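PDB 4P56: putative extracellular solute-binding protein from Bordetella bronchiseptica, which probably captures mandelate or related aromatic hydroxy acids in the periplasm for uptake by a TRAP transporter, and is seen here holding (R)-mandelate. Local coordinates for residues A[106-117]-A[229-237]; A[210-220]-A[274-285]. One frame throughout, in Å; residues are numbered along the deposited sequence.

Both contacts touch the bound mandelate, and their centres lie about 16 Å apart. Along the chain the segments alternate: 106-117, 210-220, 229-237, then 274-285. Contact 1 joins the start of helix 114-129 and the loop before it to the loop that runs from strand 225-228 of the mixed sheet to strand 237-242 of the three-stranded antiparallel sheet. Contact 2 packs the short helix 211-216, which follows strand 206-210 of the mixed sheet, against the long helix 263-285. They meet where Asp275 of contact 2 reaches Ala114 N and Thr115 OG1 in contact 1. The mandelate pocket thus draws on chain segments far apart in sequence.

Contact 1. Residues A[106-117]-A[229-237]; sequences VLPFSGDTATSR and FPGGLYSDT. With RMN ((R)-mandelic acid), chain D.
Phe109 N donates to Gly232 O at 2.7 Å, nearly along the C=O axis, and residues 106-109 run alongside 231-235 in the opposite sense. Packing is close around Gly231, third residue of a type II turn from Phe229 to Gly232. Its carbonyl O accepts from Gly111 N at 3.2 Å, on a lone pair in the carbonyl plane, and takes weak bonds from Ser110 N and Arg117 NH2. A water lies within hydrogen-bonding distance of both Leu107 O and Gly231 O. Gly231 has positive phi and packs directly on the backbone of Phe109 and Ser110. Phe229 CD2 meets the Phe109 ring at its edge, 3.6 Å from CE1, while Pro108 CB lies over one face.

The Arg117 side chain, bent at chi3 (-63°), lays one guanidinium face on Ser235 CB, 3.4 Å above the plane, while Gly231 O sits at its edge. Its NH1 donates to Ser110 OG at 2.8 Å and has a second acceptor in Ala105 O. Next to this, Val106 presses CB to within 3.2 Å of Ser235 O, and Val106 O accepts from Ser235 N.

Toward solvent the contact thins. Pro230 and Asp112 lie at the exposed side, and the carboxylate of Asp112 comes no nearer than 4.2 Å, from OD1 to Gly231 CA.

Beyond Ser235, Asp236 OD2 accepts from mandelate O8 at 2.8 Å and is also bonded to Ser91. A mainly backbone network, with one arginine buried in it, thus probably helps to hold in place the chain leading to Asp236, which accepts from the ligand's hydroxyl.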
loop_
_atom_site.group_PDB
_atom_site.type_symbol
_atom_site.label_atom_id
_atom_site.label_comp_id
_atom_site.label_asym_id
_atom_site.label_seq_id
_atom_site.Cartn_x
_atom_site.Cartn_y
_atom_site.Cartn_z
ATOM N N VAL A 106 3.701 -8.310 -1.589
ATOM C CA VAL A 106 2.660 -7.787 -2.472
ATOM C C VAL A 106 2.541 -8.568 -3.788
ATOM O O VAL A 106 1.915 -8.102 -4.747
ATOM C CB VAL A 106 2.864 -6.278 -2.772
ATOM C CG1 VAL A 106 2.751 -5.496 -1.513
ATOM C CG2 VAL A 106 4.221 -6.006 -3.459
ATOM N N LEU A 107 3.086 -9.781 -3.812
ATOM C CA LEU A 107 3.051 -10.599 -5.010
ATOM C C LEU A 107 1.606 -10.989 -5.345
ATOM O O LEU A 107 0.733 -10.962 -4.491
ATOM C CB LEU A 107 3.919 -11.835 -4.825
ATOM C CG LEU A 107 5.435 -11.535 -4.773
ATOM C CD1 LEU A 107 6.182 -12.677 -4.110
ATOM C CD2 LEU A 107 5.986 -11.310 -6.167
ATOM N N PRO A 108 1.352 -11.353 -6.601
ATOM C CA PRO A 108 -0.016 -11.794 -6.922
ATOM C C PRO A 108 -0.469 -12.995 -6.081
ATOM O O PRO A 108 0.336 -13.888 -5.804
ATOM C CB PRO A 108 0.085 -12.189 -8.395
ATOM C CG PRO A 108 1.209 -11.337 -8.932
ATOM C CD PRO A 108 2.209 -11.261 -7.793
ATOM N N PHE A 109 -1.733 -12.979 -5.671
ATOM C CA PHE A 109 -2.441 -14.148 -5.103
ATOM C C PHE A 109 -1.933 -14.612 -3.750
ATOM O O PHE A 109 -1.880 -15.807 -3.486
ATOM C CB PHE A 109 -2.358 -15.347 -6.055
ATOM C CG PHE A 109 -2.611 -15.005 -7.484
ATOM C CD1 PHE A 109 -3.571 -14.091 -7.833
ATOM C CD2 PHE A 109 -1.839 -15.583 -8.478
ATOM C CE1 PHE A 109 -3.786 -13.776 -9.175
ATOM C CE2 PHE A 109 -2.041 -15.276 -9.785
ATOM C CZ PHE A 109 -3.009 -14.369 -10.146
ATOM N N SER A 110 -1.554 -13.676 -2.905
ATOM C CA SER A 110 -0.792 -14.014 -1.724
ATOM C C SER A 110 -1.401 -13.593 -0.400
ATOM O O SER A 110 -0.786 -13.806 0.632
ATOM C CB SER A 110 0.547 -13.314 -1.812
ATOM O OG SER A 110 0.359 -11.917 -1.908
ATOM N N GLY A 111 -2.553 -12.948 -0.403
ATOM C CA GLY A 111 -3.056 -12.421 0.860
ATOM C C GLY A 111 -4.471 -11.908 0.780
ATOM O O GLY A 111 -4.768 -11.059 -0.066
ATOM N N ASP A 112 -5.309 -12.394 1.698
ATOM C CA ASP A 112 -6.756 -12.163 1.664
ATOM C C ASP A 112 -7.179 -10.780 2.137
ATOM O O ASP A 112 -8.188 -10.233 1.665
ATOM C CB ASP A 112 -7.472 -13.166 2.578
ATOM C CG ASP A 112 -7.339 -14.607 2.107
ATOM O OD1 ASP A 112 -6.937 -14.843 0.934
ATOM O OD2 ASP A 112 -7.658 -15.491 2.934
ATOM N N THR A 113 -6.460 -10.246 3.112
ATOM C CA THR A 113 -6.897 -9.003 3.751
ATOM C C THR A 113 -5.728 -8.061 3.944
ATOM O O THR A 113 -4.579 -8.485 3.936
ATOM C CB THR A 113 -7.604 -9.241 5.116
ATOM O OG1 THR A 113 -6.651 -9.631 6.123
ATOM C CG2 THR A 113 -8.736 -10.289 4.993
ATOM N N ALA A 114 -6.029 -6.767 4.098
ATOM C CA ALA A 114 -5.009 -5.800 4.447
ATOM C C ALA A 114 -4.442 -6.087 5.838
ATOM O O ALA A 114 -3.268 -5.835 6.086
ATOM C CB ALA A 114 -5.576 -4.403 4.417
ATOM N N THR A 115 -5.275 -6.574 6.756
ATOM C CA THR A 115 -4.804 -6.837 8.113
ATOM C C THR A 115 -3.729 -7.902 8.152
ATOM O O THR A 115 -2.634 -7.687 8.707
ATOM C CB THR A 115 -5.965 -7.182 9.064
ATOM O OG1 THR A 115 -6.804 -6.033 9.195
ATOM C CG2 THR A 115 -5.438 -7.567 10.477
ATOM N N SER A 116 -4.012 -9.068 7.591
ATOM C CA SER A 116 -3.019 -10.139 7.595
ATOM C C SER A 116 -1.721 -9.743 6.858
ATOM O O SER A 116 -0.603 -9.935 7.381
ATOM C CB SER A 116 -3.639 -11.418 7.000
ATOM O OG SER A 116 -3.919 -11.197 5.627
ATOM N N ARG A 117 -1.861 -9.141 5.678
ATOM C CA ARG A 117 -0.684 -8.712 4.887
ATOM C C ARG A 117 0.153 -7.631 5.581
ATOM O O ARG A 117 1.390 -7.652 5.505
ATOM C CB ARG A 117 -1.125 -8.191 3.526
ATOM C CG ARG A 117 -0.019 -8.136 2.504
ATOM C CD ARG A 117 -0.503 -7.437 1.220
ATOM N NE ARG A 117 -1.579 -8.124 0.525
ATOM C CZ ARG A 117 -1.382 -9.076 -0.387
ATOM N NH1 ARG A 117 -0.154 -9.498 -0.678
ATOM N NH2 ARG A 117 -2.411 -9.617 -1.000
ATOM N N PHE A 229 -9.415 -11.224 -7.983
ATOM C CA PHE A 229 -8.536 -12.376 -8.018
ATOM C C PHE A 229 -8.347 -12.872 -6.590
ATOM O O PHE A 229 -8.158 -12.068 -5.678
ATOM C CB PHE A 229 -7.171 -11.934 -8.534
ATOM C CG PHE A 229 -7.143 -11.590 -9.997
ATOM C CD1 PHE A 229 -7.537 -10.340 -10.437
ATOM C CD2 PHE A 229 -6.703 -12.518 -10.925
ATOM C CE1 PHE A 229 -7.500 -10.025 -11.766
ATOM C CE2 PHE A 229 -6.673 -12.208 -12.251
ATOM C CZ PHE A 229 -7.062 -10.946 -12.673
ATOM N N PRO A 230 -8.352 -14.190 -6.396
ATOM C CA PRO A 230 -8.122 -14.720 -5.058
ATOM C C PRO A 230 -6.768 -14.306 -4.521
ATOM O O PRO A 230 -5.741 -14.519 -5.165
ATOM C CB PRO A 230 -8.197 -16.237 -5.261
ATOM C CG PRO A 230 -9.117 -16.398 -6.438
ATOM C CD PRO A 230 -8.740 -15.247 -7.347
ATOM N N GLY A 231 -6.788 -13.711 -3.331
ATOM C CA GLY A 231 -5.580 -13.245 -2.679
ATOM C C GLY A 231 -5.023 -11.993 -3.315
ATOM O O GLY A 231 -3.907 -11.566 -2.982
ATOM N N GLY A 232 -5.782 -11.410 -4.245
ATOM C CA GLY A 232 -5.390 -10.162 -4.866
ATOM C C GLY A 232 -4.544 -10.312 -6.121
ATOM O O GLY A 232 -3.729 -11.214 -6.251
ATOM N N LEU A 233 -4.728 -9.386 -7.050
ATOM C CA LEU A 233 -3.905 -9.350 -8.239
ATOM C C LEU A 233 -2.510 -8.855 -7.901
ATOM O O LEU A 233 -1.525 -9.226 -8.560
ATOM C CB LEU A 233 -4.547 -8.455 -9.297
ATOM C CG LEU A 233 -3.780 -8.285 -10.611
ATOM C CD1 LEU A 233 -3.546 -9.638 -11.297
ATOM C CD2 LEU A 233 -4.484 -7.338 -11.552
ATOM N N TYR A 234 -2.432 -8.023 -6.871
ATOM C CA TYR A 234 -1.176 -7.409 -6.417
ATOM C C TYR A 234 -1.596 -6.639 -5.152
ATOM O O TYR A 234 -2.790 -6.587 -4.785
ATOM C CB TYR A 234 -0.624 -6.405 -7.465
ATOM C CG TYR A 234 -1.468 -5.176 -7.411
ATOM C CD1 TYR A 234 -2.695 -5.157 -8.024
ATOM C CD2 TYR A 234 -1.093 -4.071 -6.642
ATOM C CE1 TYR A 234 -3.544 -4.089 -7.890
ATOM C CE2 TYR A 234 -1.921 -2.983 -6.526
ATOM C CZ TYR A 234 -3.159 -3.004 -7.146
ATOM O OH TYR A 234 -4.047 -1.950 -7.042
ATOM N N SER A 235 -0.636 -6.069 -4.453
ATOM C CA SER A 235 -0.965 -5.130 -3.398
ATOM C C SER A 235 0.152 -4.080 -3.356
ATOM O O SER A 235 1.018 -4.065 -4.227
ATOM C CB SER A 235 -1.138 -5.868 -2.063
ATOM O OG SER A 235 -1.502 -4.953 -1.053
ATOM N N ASP A 236 0.131 -3.216 -2.353
ATOM C CA ASP A 236 1.117 -2.131 -2.221
ATOM C C ASP A 236 1.337 -1.943 -0.732
ATOM O O ASP A 236 0.435 -2.235 0.079
ATOM C CB ASP A 236 0.602 -0.830 -2.840
ATOM C CG ASP A 236 1.597 0.325 -2.710
ATOM O OD1 ASP A 236 2.846 0.099 -2.707
ATOM O OD2 ASP A 236 1.116 1.481 -2.590
ATOM N N THR A 237 2.544 -1.509 -0.367
ATOM C CA THR A 237 2.870 -1.280 1.038
ATOM C C THR A 237 3.162 0.195 1.191
ATOM O O THR A 237 3.666 0.811 0.271
ATOM C CB THR A 237 4.069 -2.132 1.517
ATOM O OG1 THR A 237 5.162 -2.030 0.598
ATOM C CG2 THR A 237 3.669 -3.634 1.617
HETATM C C1 RMN D . -2.599 3.588 -3.232
HETATM C C2 RMN D . -2.473 4.733 -2.460
HETATM C C3 RMN D . -3.547 5.217 -1.735
HETATM C C4 RMN D . -4.777 4.586 -1.804
HETATM C C5 RMN D . -4.914 3.443 -2.587
HETATM C C6 RMN D . -3.825 2.953 -3.290
HETATM C C7 RMN D . -1.433 3.076 -4.033
HETATM C C10 RMN D . -1.671 3.390 -5.480
HETATM O O8 RMN D . -1.296 1.708 -3.967
HETATM O O11 RMN D . -2.293 2.584 -6.254
HETATM O O12 RMN D . -1.295 4.513 -5.932
HETATM O O HOH W 1 -1.816 -9.889 -4.087
#

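Contact 2. Residues A[210-220]-A[274-285]; sequences PAESLVSFKLD and WDTHDAAARKVL. With RMN ((R)-mandelic acid), chain D.
Helix 211-216 crosses the last turns of helix 263-285 at 67°, the axes 7.6 Å apart at closest approach, and Glu212 and Asp278 bring their CA atoms nearest. Asp278 provides the polar join: its OD1 accepts from Glu212 N at 2.9 Å, met on the anti side and 35° out of the carboxylate plane. Its other oxygen, OD2, accepts a hydrogen bond from a water that in turn accepts from Ala211 N, so one carboxylate serves two amides in the first turn of the short helix.

Glu212 folds back at chi1 (72°) and bends again at chi2, which brings CG over to Trp274 CE3 and places OE1 at the indole edge, 3.5 Å from CZ3. The carboxylate is gripped from its own helix: Ser213 OG donates to OE1 from above the plane, and Ser216 OG to OE2 on the syn side, both at 2.7 Å. His39 supplies OE1 with a further bond. Nearer the backbone, Glu212 CB meets His277 CB, whose ring turns away to Asp44.

Further along, the contact is apolar. Ala281 CB sits 3.6 Å from Ala211 O, Leu214 CD2 touches both Val284 CG1 and Leu285 CD2, and Val215 CG2 reaches Val284 CG2. A Schellman motif, with Lys218 as its C-prime residue, then ends the short helix.

At the mandelate ring, C4 lies in plane at the edge of Trp274, 3.6 Å from CH2, and Phe217 CE2 also approaches it. Ser213 OG comes within 3.5 Å of C5. This chemistry is consistent with a second-shell role for Glu212, which is bonded to the pocket residues Ser213 and His39 beside the aromatic wall around the ligand's phenyl ring.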
loop_
_atom_site.group_PDB
_atom_site.type_symbol
_atom_site.label_atom_id
_atom_site.label_comp_id
_atom_site.label_asym_id
_atom_site.label_seq_id
_atom_site.Cartn_x
_atom_site.Cartn_y
_atom_site.Cartn_z
ATOM N N PRO A 210 -7.286 -1.220 -4.764
ATOM C CA PRO A 210 -8.094 -2.073 -3.898
ATOM C C PRO A 210 -9.546 -1.591 -3.934
ATOM O O PRO A 210 -9.827 -0.536 -4.499
ATOM C CB PRO A 210 -7.488 -1.849 -2.522
ATOM C CG PRO A 210 -7.069 -0.405 -2.562
ATOM C CD PRO A 210 -6.610 -0.157 -3.995
ATOM N N ALA A 211 -10.457 -2.379 -3.391
ATOM C CA ALA A 211 -11.872 -2.074 -3.500
ATOM C C ALA A 211 -12.252 -0.667 -3.012
ATOM O O ALA A 211 -13.030 0.007 -3.641
ATOM C CB ALA A 211 -12.660 -3.096 -2.756
ATOM N N GLU A 212 -11.721 -0.248 -1.867
ATOM C CA GLU A 212 -12.174 0.984 -1.225
ATOM C C GLU A 212 -11.965 2.203 -2.123
ATOM O O GLU A 212 -12.741 3.162 -2.093
ATOM C CB GLU A 212 -11.470 1.191 0.136
ATOM C CG GLU A 212 -9.978 1.593 0.068
ATOM C CD GLU A 212 -9.789 3.104 -0.240
ATOM O OE1 GLU A 212 -8.761 3.460 -0.848
ATOM O OE2 GLU A 212 -10.688 3.895 0.083
ATOM N N SER A 213 -10.924 2.126 -2.940
ATOM C CA SER A 213 -10.475 3.231 -3.743
ATOM C C SER A 213 -11.475 3.560 -4.841
ATOM O O SER A 213 -11.606 4.719 -5.209
ATOM C CB SER A 213 -9.117 2.888 -4.363
ATOM O OG SER A 213 -8.185 2.522 -3.347
ATOM N N LEU A 214 -12.193 2.552 -5.327
ATOM C CA LEU A 214 -13.281 2.786 -6.274
ATOM C C LEU A 214 -14.198 3.892 -5.759
ATOM O O LEU A 214 -14.698 4.729 -6.522
ATOM C CB LEU A 214 -14.081 1.489 -6.472
ATOM C CG LEU A 214 -15.321 1.579 -7.351
ATOM C CD1 LEU A 214 -14.913 1.659 -8.805
ATOM C CD2 LEU A 214 -16.250 0.381 -7.118
ATOM N N VAL A 215 -14.444 3.874 -4.452
ATOM C CA VAL A 215 -15.409 4.785 -3.866
ATOM C C VAL A 215 -14.725 6.051 -3.366
ATOM O O VAL A 215 -15.229 7.160 -3.592
ATOM C CB VAL A 215 -16.188 4.112 -2.717
ATOM C CG1 VAL A 215 -17.165 5.076 -2.078
ATOM C CG2 VAL A 215 -16.919 2.923 -3.236
ATOM N N SER A 216 -13.581 5.913 -2.696
ATOM C CA SER A 216 -13.001 7.093 -2.049
ATOM C C SER A 216 -12.445 8.056 -3.093
ATOM O O SER A 216 -12.421 9.247 -2.876
ATOM C CB SER A 216 -11.941 6.705 -1.004
ATOM O OG SER A 216 -10.905 5.971 -1.601
ATOM N N PHE A 217 -12.023 7.537 -4.240
ATOM C CA PHE A 217 -11.529 8.385 -5.321
ATOM C C PHE A 217 -12.643 8.769 -6.323
ATOM O O PHE A 217 -12.390 9.400 -7.355
ATOM C CB PHE A 217 -10.338 7.710 -5.991
ATOM C CG PHE A 217 -9.088 7.725 -5.142
ATOM C CD1 PHE A 217 -8.215 8.805 -5.185
ATOM C CD2 PHE A 217 -8.805 6.687 -4.288
ATOM C CE1 PHE A 217 -7.064 8.822 -4.401
ATOM C CE2 PHE A 217 -7.657 6.703 -3.485
ATOM C CZ PHE A 217 -6.794 7.769 -3.548
ATOM N N LYS A 218 -13.874 8.392 -5.986
ATOM C CA LYS A 218 -15.069 8.790 -6.723
ATOM C C LYS A 218 -15.053 8.290 -8.150
ATOM O O LYS A 218 -15.406 9.019 -9.084
ATOM C CB LYS A 218 -15.237 10.316 -6.708
ATOM C CG LYS A 218 -15.434 10.901 -5.317
ATOM C CD LYS A 218 -15.328 12.421 -5.355
ATOM C CE LYS A 218 -14.666 12.989 -4.102
ATOM N NZ LYS A 218 -15.604 13.111 -2.945
ATOM N N LEU A 219 -14.659 7.036 -8.327
ATOM C CA LEU A 219 -14.544 6.450 -9.653
ATOM C C LEU A 219 -15.753 5.607 -10.055
ATOM O O LEU A 219 -15.803 5.092 -11.169
ATOM C CB LEU A 219 -13.304 5.554 -9.705
ATOM C CG LEU A 219 -11.983 6.191 -9.271
ATOM C CD1 LEU A 219 -10.839 5.197 -9.370
ATOM C CD2 LEU A 219 -11.687 7.392 -10.114
ATOM N N ASP A 220 -16.743 5.473 -9.179
ATOM C CA ASP A 220 -17.781 4.478 -9.421
ATOM C C ASP A 220 -18.876 4.928 -10.392
ATOM O O ASP A 220 -19.810 4.174 -10.664
ATOM C CB ASP A 220 -18.389 3.980 -8.106
ATOM C CG ASP A 220 -18.807 5.096 -7.179
ATOM O OD1 ASP A 220 -18.076 6.112 -7.049
ATOM O OD2 ASP A 220 -19.875 4.936 -6.559
ATOM N N TRP A 274 -8.184 -0.262 6.301
ATOM C CA TRP A 274 -8.303 -0.623 4.900
ATOM C C TRP A 274 -9.355 -1.675 4.670
ATOM O O TRP A 274 -10.128 -1.562 3.723
ATOM C CB TRP A 274 -7.001 -1.205 4.369
ATOM C CG TRP A 274 -5.913 -0.239 4.077
ATOM C CD1 TRP A 274 -4.768 -0.059 4.803
ATOM C CD2 TRP A 274 -5.820 0.641 2.957
ATOM N NE1 TRP A 274 -3.974 0.902 4.213
ATOM C CE2 TRP A 274 -4.592 1.341 3.073
ATOM C CE3 TRP A 274 -6.668 0.932 1.880
ATOM C CZ2 TRP A 274 -4.187 2.296 2.157
ATOM C CZ3 TRP A 274 -6.265 1.888 0.976
ATOM C CH2 TRP A 274 -5.035 2.556 1.109
ATOM N N ASP A 275 -9.321 -2.738 5.480
ATOM C CA ASP A 275 -10.280 -3.842 5.376
ATOM C C ASP A 275 -11.721 -3.405 5.625
ATOM O O ASP A 275 -12.665 -3.903 4.980
ATOM C CB ASP A 275 -9.943 -4.977 6.366
ATOM C CG ASP A 275 -8.762 -5.830 5.907
ATOM O OD1 ASP A 275 -8.577 -5.944 4.677
ATOM O OD2 ASP A 275 -8.054 -6.421 6.773
ATOM N N THR A 276 -11.907 -2.477 6.545
ATOM C CA THR A 276 -13.246 -1.991 6.845
ATOM C C THR A 276 -13.770 -1.203 5.648
ATOM O O THR A 276 -14.909 -1.368 5.216
ATOM C CB THR A 276 -13.243 -1.157 8.142
ATOM O OG1 THR A 276 -12.813 -1.993 9.241
ATOM C CG2 THR A 276 -14.602 -0.592 8.448
ATOM N N HIS A 277 -12.919 -0.376 5.070
ATOM C CA HIS A 277 -13.353 0.374 3.898
ATOM C C HIS A 277 -13.571 -0.483 2.678
ATOM O O HIS A 277 -14.516 -0.252 1.929
ATOM C CB HIS A 277 -12.381 1.504 3.601
ATOM C CG HIS A 277 -12.575 2.659 4.518
ATOM N ND1 HIS A 277 -12.947 3.906 4.074
ATOM C CD2 HIS A 277 -12.489 2.745 5.867
ATOM C CE1 HIS A 277 -13.054 4.721 5.103
ATOM N NE2 HIS A 277 -12.789 4.037 6.203
ATOM N N ASP A 278 -12.696 -1.458 2.470
ATOM C CA ASP A 278 -12.887 -2.436 1.403
ATOM C C ASP A 278 -14.267 -3.122 1.528
ATOM O O ASP A 278 -14.975 -3.307 0.534
ATOM C CB ASP A 278 -11.771 -3.489 1.452
ATOM C CG ASP A 278 -10.523 -3.072 0.679
ATOM O OD1 ASP A 278 -10.439 -1.921 0.173
ATOM O OD2 ASP A 278 -9.622 -3.934 0.591
ATOM N N ALA A 279 -14.651 -3.490 2.742
ATOM C CA ALA A 279 -15.886 -4.230 2.935
ATOM C C ALA A 279 -17.080 -3.317 2.651
ATOM O O ALA A 279 -18.061 -3.730 2.020
ATOM C CB ALA A 279 -15.942 -4.779 4.350
ATOM N N ALA A 280 -16.994 -2.068 3.087
ATOM C CA ALA A 280 -18.056 -1.084 2.799
ATOM C C ALA A 280 -18.258 -0.889 1.292
ATOM O O ALA A 280 -19.389 -0.706 0.808
ATOM C CB ALA A 280 -17.717 0.263 3.464
ATOM N N ALA A 281 -17.159 -0.931 0.552
ATOM C CA ALA A 281 -17.189 -0.675 -0.891
ATOM C C ALA A 281 -17.868 -1.777 -1.686
ATOM O O ALA A 281 -18.211 -1.577 -2.844
ATOM C CB ALA A 281 -15.778 -0.479 -1.415
ATOM N N ARG A 282 -18.026 -2.948 -1.086
ATOM C CA ARG A 282 -18.693 -4.032 -1.762
ATOM C C ARG A 282 -20.153 -3.696 -2.079
ATOM O O ARG A 282 -20.704 -4.226 -3.023
ATOM C CB ARG A 282 -18.597 -5.320 -0.960
ATOM C CG ARG A 282 -17.164 -5.823 -0.820
ATOM C CD ARG A 282 -17.118 -7.345 -0.738
ATOM N NE ARG A 282 -17.463 -7.983 -2.012
ATOM C CZ ARG A 282 -16.620 -8.132 -3.037
ATOM N NH1 ARG A 282 -15.389 -7.661 -2.967
ATOM N NH2 ARG A 282 -17.024 -8.741 -4.151
ATOM N N LYS A 283 -20.784 -2.805 -1.334
ATOM C CA LYS A 283 -22.165 -2.473 -1.700
ATOM C C LYS A 283 -22.166 -1.895 -3.115
ATOM O O LYS A 283 -23.088 -2.136 -3.893
ATOM C CB LYS A 283 -22.810 -1.490 -0.732
ATOM C CG LYS A 283 -24.286 -1.215 -1.070
ATOM C CD LYS A 283 -25.092 -2.515 -1.247
ATOM C CE LYS A 283 -26.621 -2.295 -1.161
ATOM N NZ LYS A 283 -27.183 -1.486 -2.284
ATOM N N VAL A 284 -21.132 -1.131 -3.456
ATOM C CA VAL A 284 -21.019 -0.614 -4.809
ATOM C C VAL A 284 -20.553 -1.696 -5.788
ATOM O O VAL A 284 -21.114 -1.826 -6.877
ATOM C CB VAL A 284 -20.025 0.574 -4.890
ATOM C CG1 VAL A 284 -19.806 0.995 -6.343
ATOM C CG2 VAL A 284 -20.538 1.738 -4.085
ATOM N N LEU A 285 -19.517 -2.455 -5.424
ATOM C CA LEU A 285 -19.033 -3.528 -6.300
ATOM C C LEU A 285 -20.127 -4.506 -6.684
ATOM O O LEU A 285 -20.180 -4.954 -7.834
ATOM C CB LEU A 285 -17.915 -4.347 -5.638
ATOM C CG LEU A 285 -16.508 -3.790 -5.603
ATOM C CD1 LEU A 285 -15.548 -4.802 -4.932
ATOM C CD2 LEU A 285 -16.040 -3.447 -6.993
HETATM C C1 RMN D . -2.599 3.588 -3.232
HETATM C C2 RMN D . -2.473 4.733 -2.460
HETATM C C3 RMN D . -3.547 5.217 -1.735
HETATM C C4 RMN D . -4.777 4.586 -1.804
HETATM C C5 RMN D . -4.914 3.443 -2.587
HETATM C C6 RMN D . -3.825 2.953 -3.290
HETATM C C7 RMN D . -1.433 3.076 -4.033
HETATM C C10 RMN D . -1.671 3.390 -5.480
HETATM O O8 RMN D . -1.296 1.708 -3.967
HETATM O O11 RMN D . -2.293 2.584 -6.254
HETATM O O12 RMN D . -1.295 4.513 -5.932
HETATM O O HOH W 2 -9.614 -4.904 -2.003
HETATM O O HOH W 3 -13.824 3.940 0.800
#